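Interferon-inducible protein AIM2 (PDB 4JBM) senses double-stranded DNA in the cytosol and assembles the AIM2 inflammasome, with this chain, its HIN domain, providing the DNA-binding part. Local coordinates at residues G114-Q119 / Y130-K135; K157-F162 / F181-K186. All blocks are in the same frame, centred on the assembly; numbering follows the deposited sequence.

Contact 1 of 2, residues G114-Q119 / Y130-K135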
loop_
_atom_site.group_PDB
_atom_site.type_symbol
_atom_site.label_atom_id
_atom_site.label_comp_id
_atom_site.label_asym_id
_atom_site.label_seq_id
_atom_site.Cartn_x
_atom_site.Cartn_y
_atom_site.Cartn_z
ATOM N N GLY A 114 -2.306 -1.322 -4.662
ATOM C CA GLY A 114 -3.092 -1.856 -5.757
ATOM C C GLY A 114 -2.303 -2.250 -6.986
ATOM O O GLY A 114 -1.076 -2.117 -7.034
ATOM N N LEU A 115 -3.035 -2.704 -7.998
ATOM C CA LEU A 115 -2.460 -3.222 -9.230
ATOM C C LEU A 115 -2.978 -2.382 -10.377
ATOM O O LEU A 115 -4.182 -2.269 -10.569
ATOM C CB LEU A 115 -2.877 -4.690 -9.431
ATOM C CG LEU A 115 -2.293 -5.367 -10.673
ATOM C CD1 LEU A 115 -0.763 -5.533 -10.556
ATOM C CD2 LEU A 115 -2.982 -6.706 -10.942
ATOM N N PHE A 116 -2.073 -1.806 -11.160
ATOM C CA PHE A 116 -2.487 -0.834 -12.158
ATOM C C PHE A 116 -1.910 -1.089 -13.535
ATOM O O PHE A 116 -0.715 -1.324 -13.675
ATOM C CB PHE A 116 -2.117 0.584 -11.700
ATOM C CG PHE A 116 -2.719 0.977 -10.380
ATOM C CD1 PHE A 116 -3.995 1.526 -10.321
ATOM C CD2 PHE A 116 -2.009 0.820 -9.202
ATOM C CE1 PHE A 116 -4.548 1.921 -9.113
ATOM C CE2 PHE A 116 -2.556 1.207 -7.975
ATOM C CZ PHE A 116 -3.832 1.755 -7.931
ATOM N N LYS A 117 -2.772 -1.025 -14.549
ATOM C CA LYS A 117 -2.345 -1.116 -15.936
ATOM C C LYS A 117 -1.670 0.193 -16.309
ATOM O O LYS A 117 -2.195 1.279 -16.024
ATOM C CB LYS A 117 -3.534 -1.338 -16.879
ATOM C CG LYS A 117 -4.263 -2.671 -16.750
ATOM C CD LYS A 117 -5.440 -2.714 -17.707
ATOM C CE LYS A 117 -6.532 -1.738 -17.276
ATOM N NZ LYS A 117 -7.131 -2.053 -15.938
ATOM N N VAL A 118 -0.509 0.085 -16.940
ATOM C CA VAL A 118 0.205 1.245 -17.443
ATOM C C VAL A 118 0.199 1.332 -18.971
ATOM O O VAL A 118 0.528 0.366 -19.665
ATOM C CB VAL A 118 1.651 1.304 -16.898
ATOM C CG1 VAL A 118 2.265 -0.072 -16.866
ATOM C CG2 VAL A 118 2.504 2.280 -17.712
ATOM N N GLN A 119 -0.182 2.505 -19.476
ATOM C CA GLN A 119 -0.152 2.807 -20.902
ATOM C C GLN A 119 1.136 3.530 -21.350
ATOM O O GLN A 119 1.668 3.226 -22.413
ATOM C CB GLN A 119 -1.378 3.641 -21.293
ATOM C CG GLN A 119 -1.628 4.832 -20.377
ATOM C CD GLN A 119 -2.884 5.603 -20.726
ATOM O OE1 GLN A 119 -3.677 5.176 -21.564
ATOM N NE2 GLN A 119 -3.076 6.743 -20.076
ATOM N N TYR A 130 4.584 7.122 -14.611
ATOM C CA TYR A 130 3.849 6.038 -15.236
ATOM C C TYR A 130 2.427 6.486 -15.511
ATOM O O TYR A 130 1.675 6.801 -14.591
ATOM C CB TYR A 130 3.848 4.810 -14.329
ATOM C CG TYR A 130 5.219 4.189 -14.115
ATOM C CD1 TYR A 130 5.707 3.219 -14.983
ATOM C CD2 TYR A 130 6.012 4.552 -13.035
ATOM C CE1 TYR A 130 6.950 2.636 -14.786
ATOM C CE2 TYR A 130 7.253 3.976 -12.828
ATOM C CZ TYR A 130 7.718 3.021 -13.705
ATOM O OH TYR A 130 8.954 2.448 -13.503
ATOM N N GLY A 131 2.057 6.524 -16.787
ATOM C CA GLY A 131 0.680 6.802 -17.133
ATOM C C GLY A 131 -0.080 5.521 -16.858
ATOM O O GLY A 131 0.184 4.496 -17.472
ATOM N N ILE A 132 -1.003 5.568 -15.908
ATOM C CA ILE A 132 -1.807 4.409 -15.590
ATOM C C ILE A 132 -3.249 4.683 -15.969
ATOM O O ILE A 132 -3.662 5.851 -16.057
ATOM C CB ILE A 132 -1.728 4.017 -14.097
ATOM C CG1 ILE A 132 -2.352 5.097 -13.213
ATOM C CG2 ILE A 132 -0.300 3.738 -13.684
ATOM C CD1 ILE A 132 -2.532 4.671 -11.742
ATOM N N HIS A 133 -4.007 3.610 -16.200
ATOM C CA HIS A 133 -5.387 3.767 -16.655
ATOM C C HIS A 133 -6.335 2.648 -16.240
ATOM O O HIS A 133 -5.935 1.486 -16.074
ATOM C CB HIS A 133 -5.427 3.926 -18.181
ATOM C CG HIS A 133 -5.157 2.658 -18.929
ATOM N ND1 HIS A 133 -3.887 2.163 -19.113
ATOM C CD2 HIS A 133 -5.996 1.779 -19.530
ATOM C CE1 HIS A 133 -3.949 1.037 -19.801
ATOM N NE2 HIS A 133 -5.215 0.779 -20.062
ATOM N N ASP A 134 -7.597 3.028 -16.065
ATOM C CA ASP A 134 -8.701 2.085 -15.968
ATOM C C ASP A 134 -9.882 2.693 -16.721
ATOM O O ASP A 134 -9.702 3.656 -17.466
ATOM C CB ASP A 134 -9.019 1.722 -14.508
ATOM C CG ASP A 134 -9.458 2.923 -13.664
ATOM O OD1 ASP A 134 -10.005 3.896 -14.216
ATOM O OD2 ASP A 134 -9.242 2.895 -12.433
ATOM N N LYS A 135 -11.079 2.147 -16.543
ATOM C CA LYS A 135 -12.237 2.659 -17.272
ATOM C C LYS A 135 -12.770 4.000 -16.751
ATOM O O LYS A 135 -13.632 4.609 -17.380
ATOM C CB LYS A 135 -13.347 1.599 -17.321
ATOM C CG LYS A 135 -13.008 0.421 -18.225
ATOM C CD LYS A 135 -14.164 -0.551 -18.387
ATOM C CE LYS A 135 -14.191 -1.107 -19.801
ATOM N NZ LYS A 135 -12.838 -1.538 -20.251
HETATM O O HOH W 1 -5.621 -0.500 -14.135
#
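The imidazole of His133 lies between the side chains of Lys117 and Gln119. From one side Lys117 CB makes an off-centre CH-pi contact, 4.2 Å from the His133 ring centroid, and the two side chains cross at about a right angle. On the other side of the ring plane lies the Gln119 amide, turned 26° from the imidazole, with OE1 3.9 Å from His133 CG. The carbonyl carbon of Val118 sits at the ring edge, near its plane. Burial leaves His133 ND1 without a polar partner in the model. The two other rings belong to the opposite surface of the sheet. Phe116 brings CD1 to 3.7 Å from Ile132 CD1, while Val118 CG2 reaches the edge of the Tyr130 ring; the phenol also meets the Phe182 ring and the Ile158 side chain. These segments form part of the hairpin 111-123/127-134 in an OB fold, a small barrel whose strands coil strongly. The segments 114-119 and 130-134 run at 119° to one another, and Val118 and Ile132 face each other as a non-hydrogen-bonded pair with CA atoms 4.2 Å apart. Two backbone bonds flank it: His133 N to Lys117 O, and Gln119 N to Gly131 O at 2.8 Å. On the Lys117/His133 side of this crossing the strands diverge and a water bridges them, accepting from Lys117 N and Lys117 NZ and donating to His133 O. The lysine chain bends at chi3 and again at chi4 (-63°), which places NZ 2.8 Å from the water oxygen. Away from the contact itself, Leu115 and Lys135 each pack on a phosphate of the bound DNA, while Asp134 hydrogen-bonds through OD1 to Thr136 OG1 and through OD2 to Ile100 N.

Contact 2 of 2, residues K157-F162 / F181-K186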
loop_
_atom_site.group_PDB
_atom_site.type_symbol
_atom_site.label_atom_id
_atom_site.label_comp_id
_atom_site.label_asym_id
_atom_site.label_seq_id
_atom_site.Cartn_x
_atom_site.Cartn_y
_atom_site.Cartn_z
ATOM N N LYS A 157 1.881 -4.140 -15.895
ATOM C CA LYS A 157 1.206 -3.605 -14.736
ATOM C C LYS A 157 2.234 -3.258 -13.678
ATOM O O LYS A 157 3.345 -3.796 -13.668
ATOM C CB LYS A 157 0.192 -4.606 -14.179
ATOM C CG LYS A 157 -0.932 -4.995 -15.141
ATOM C CD LYS A 157 -1.920 -5.933 -14.441
ATOM C CE LYS A 157 -3.077 -6.306 -15.339
ATOM N NZ LYS A 157 -2.679 -7.366 -16.284
ATOM N N ILE A 158 1.865 -2.321 -12.815
ATOM C CA ILE A 158 2.667 -1.978 -11.659
ATOM C C ILE A 158 1.864 -2.264 -10.401
ATOM O O ILE A 158 0.691 -1.896 -10.296
ATOM C CB ILE A 158 3.137 -0.511 -11.695
ATOM C CG1 ILE A 158 1.957 0.435 -11.876
ATOM C CG2 ILE A 158 4.111 -0.313 -12.823
ATOM C CD1 ILE A 158 2.378 1.908 -12.027
ATOM N N ARG A 159 2.484 -2.966 -9.466
ATOM C CA ARG A 159 1.889 -3.221 -8.162
ATOM C C ARG A 159 2.509 -2.231 -7.184
ATOM O O ARG A 159 3.722 -2.260 -6.937
ATOM C CB ARG A 159 2.122 -4.671 -7.739
ATOM C CG ARG A 159 1.250 -5.181 -6.595
ATOM C CD ARG A 159 1.848 -6.481 -6.119
ATOM N NE ARG A 159 3.120 -6.220 -5.450
ATOM C CZ ARG A 159 3.988 -7.149 -5.065
ATOM N NH1 ARG A 159 3.766 -8.427 -5.315
ATOM N NH2 ARG A 159 5.108 -6.786 -4.463
ATOM N N LEU A 160 1.656 -1.346 -6.673
ATOM C CA LEU A 160 2.018 -0.277 -5.751
ATOM C C LEU A 160 1.681 -0.682 -4.321
ATOM O O LEU A 160 0.589 -1.191 -4.055
ATOM C CB LEU A 160 1.236 0.998 -6.096
ATOM C CG LEU A 160 1.713 1.950 -7.199
ATOM C CD1 LEU A 160 2.178 1.202 -8.418
ATOM C CD2 LEU A 160 0.605 2.917 -7.572
ATOM N N THR A 161 2.620 -0.465 -3.407
ATOM C CA THR A 161 2.360 -0.647 -1.979
ATOM C C THR A 161 2.758 0.619 -1.210
ATOM O O THR A 161 3.906 1.066 -1.300
ATOM C CB THR A 161 3.112 -1.868 -1.415
ATOM O OG1 THR A 161 2.959 -2.987 -2.299
ATOM C CG2 THR A 161 2.590 -2.232 -0.036
ATOM N N PHE A 162 1.796 1.214 -0.501
ATOM C CA PHE A 162 2.017 2.444 0.259
ATOM C C PHE A 162 2.470 3.624 -0.601
ATOM O O PHE A 162 3.425 4.318 -0.267
ATOM C CB PHE A 162 3.010 2.220 1.408
ATOM C CG PHE A 162 2.723 3.036 2.646
ATOM C CD1 PHE A 162 1.672 2.714 3.489
ATOM C CD2 PHE A 162 3.535 4.122 2.974
ATOM C CE1 PHE A 162 1.423 3.458 4.634
ATOM C CE2 PHE A 162 3.296 4.876 4.114
ATOM C CZ PHE A 162 2.237 4.541 4.947
ATOM N N PHE A 181 6.699 0.473 -1.588
ATOM C CA PHE A 181 7.198 -0.665 -2.336
ATOM C C PHE A 181 6.627 -0.559 -3.753
ATOM O O PHE A 181 5.468 -0.184 -3.937
ATOM C CB PHE A 181 6.763 -1.971 -1.673
ATOM C CG PHE A 181 7.583 -3.154 -2.082
ATOM C CD1 PHE A 181 7.343 -3.800 -3.283
ATOM C CD2 PHE A 181 8.580 -3.630 -1.256
ATOM C CE1 PHE A 181 8.089 -4.896 -3.657
ATOM C CE2 PHE A 181 9.335 -4.721 -1.622
ATOM C CZ PHE A 181 9.088 -5.358 -2.827
ATOM N N PHE A 182 7.428 -0.911 -4.751
ATOM C CA PHE A 182 6.997 -0.822 -6.136
ATOM C C PHE A 182 7.456 -2.075 -6.854
ATOM O O PHE A 182 8.591 -2.508 -6.671
ATOM C CB PHE A 182 7.606 0.418 -6.796
ATOM C CG PHE A 182 7.340 0.532 -8.272
ATOM C CD1 PHE A 182 6.180 1.129 -8.727
ATOM C CD2 PHE A 182 8.261 0.068 -9.202
ATOM C CE1 PHE A 182 5.931 1.252 -10.077
ATOM C CE2 PHE A 182 8.017 0.186 -10.559
ATOM C CZ PHE A 182 6.850 0.781 -10.996
ATOM N N LYS A 183 6.578 -2.660 -7.663
ATOM C CA LYS A 183 6.945 -3.852 -8.426
ATOM C C LYS A 183 6.359 -3.829 -9.831
ATOM O O LYS A 183 5.226 -3.422 -10.032
ATOM C CB LYS A 183 6.487 -5.121 -7.703
ATOM C CG LYS A 183 6.998 -6.407 -8.344
ATOM C CD LYS A 183 6.657 -7.647 -7.524
ATOM C CE LYS A 183 7.530 -8.823 -7.942
ATOM N NZ LYS A 183 7.837 -9.728 -6.802
ATOM N N VAL A 184 7.131 -4.286 -10.809
ATOM C CA VAL A 184 6.624 -4.369 -12.170
ATOM C C VAL A 184 6.122 -5.782 -12.424
ATOM O O VAL A 184 6.860 -6.758 -12.232
ATOM C CB VAL A 184 7.692 -3.989 -13.218
ATOM C CG1 VAL A 184 7.262 -4.446 -14.600
ATOM C CG2 VAL A 184 7.929 -2.493 -13.209
ATOM N N ILE A 185 4.863 -5.884 -12.845
ATOM C CA ILE A 185 4.257 -7.165 -13.182
ATOM C C ILE A 185 4.153 -7.226 -14.694
ATOM O O ILE A 185 3.344 -6.523 -15.296
ATOM C CB ILE A 185 2.849 -7.325 -12.569
ATOM C CG1 ILE A 185 2.859 -6.950 -11.082
ATOM C CG2 ILE A 185 2.357 -8.753 -12.750
ATOM C CD1 ILE A 185 3.588 -7.948 -10.198
ATOM N N LYS A 186 4.987 -8.058 -15.306
ATOM C CA LYS A 186 5.103 -8.072 -16.755
ATOM C C LYS A 186 3.988 -8.885 -17.397
ATOM O O LYS A 186 3.636 -9.965 -16.917
ATOM C CB LYS A 186 6.464 -8.626 -17.186
ATOM C CG LYS A 186 7.646 -7.778 -16.765
ATOM C CD LYS A 186 8.887 -8.130 -17.566
ATOM C CE LYS A 186 8.714 -7.766 -19.028
ATOM N NZ LYS A 186 8.468 -6.307 -19.214
#
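Ile158 and Phe182 meet on the tightly packed face, where CG2 of the isoleucine comes within 3.5 Å of CZ of the ring. CG of Phe182 stands anti to the backbone N (chi1 174°), and the ring stretches alongside Leu160, whose CD1 lies 4.0 Å from Phe182 CD1. Val143 of strand 137-144, which does not pair with 181-185, also touches this ring. The backbones keep a regular antiparallel register: Lys157 with Ile185, Arg159 with Lys183 and Thr161 with Phe181 each share two hydrogen bonds, six in all. Strand 181-185 thereby adds an outer strand beside 157-160, which belongs to the OB barrel, before the chain turns a corner at Thr161 and Phe162. The face carrying Arg159 and Lys183 is looser and more open to solvent. Their chains lie side by side, pointing the same way; Lys183 CD sits 3.4 Å above the guanidinium plane, offset toward its rim. Phe181 CD1 lies at the guanidinium edge, the two flat groups being 41° apart. Arg159 NH1 and Lys183 NZ are 4.5 Å apart, like charges that would be expected to repel. Arg159 NE, closer to the backbone, is buried without a polar partner in the model.

How the contacts relate
Read from the N terminus, the chain first builds the sheet of strands 4-16 to 76-79, then passes helices 88-95 and 100-103 to enter strand 111-123. Contact 1 closes the short hairpin there. Contact 2 opens only afterwards and closes a longer excursion through strands 163-168 and 171-175, so the two are in series, neither nested nor crossed. What joins them is the shared neighbourhood of strands 111-123 and 157-160: the carbonyls of Gly114 and Phe116 probably accept hydrogen bonds from Leu160 and Ile158. Strands 127-134, 111-123, 157-160 and 181-185 are thus successive neighbours, linking the hairpin to the C-terminal strand.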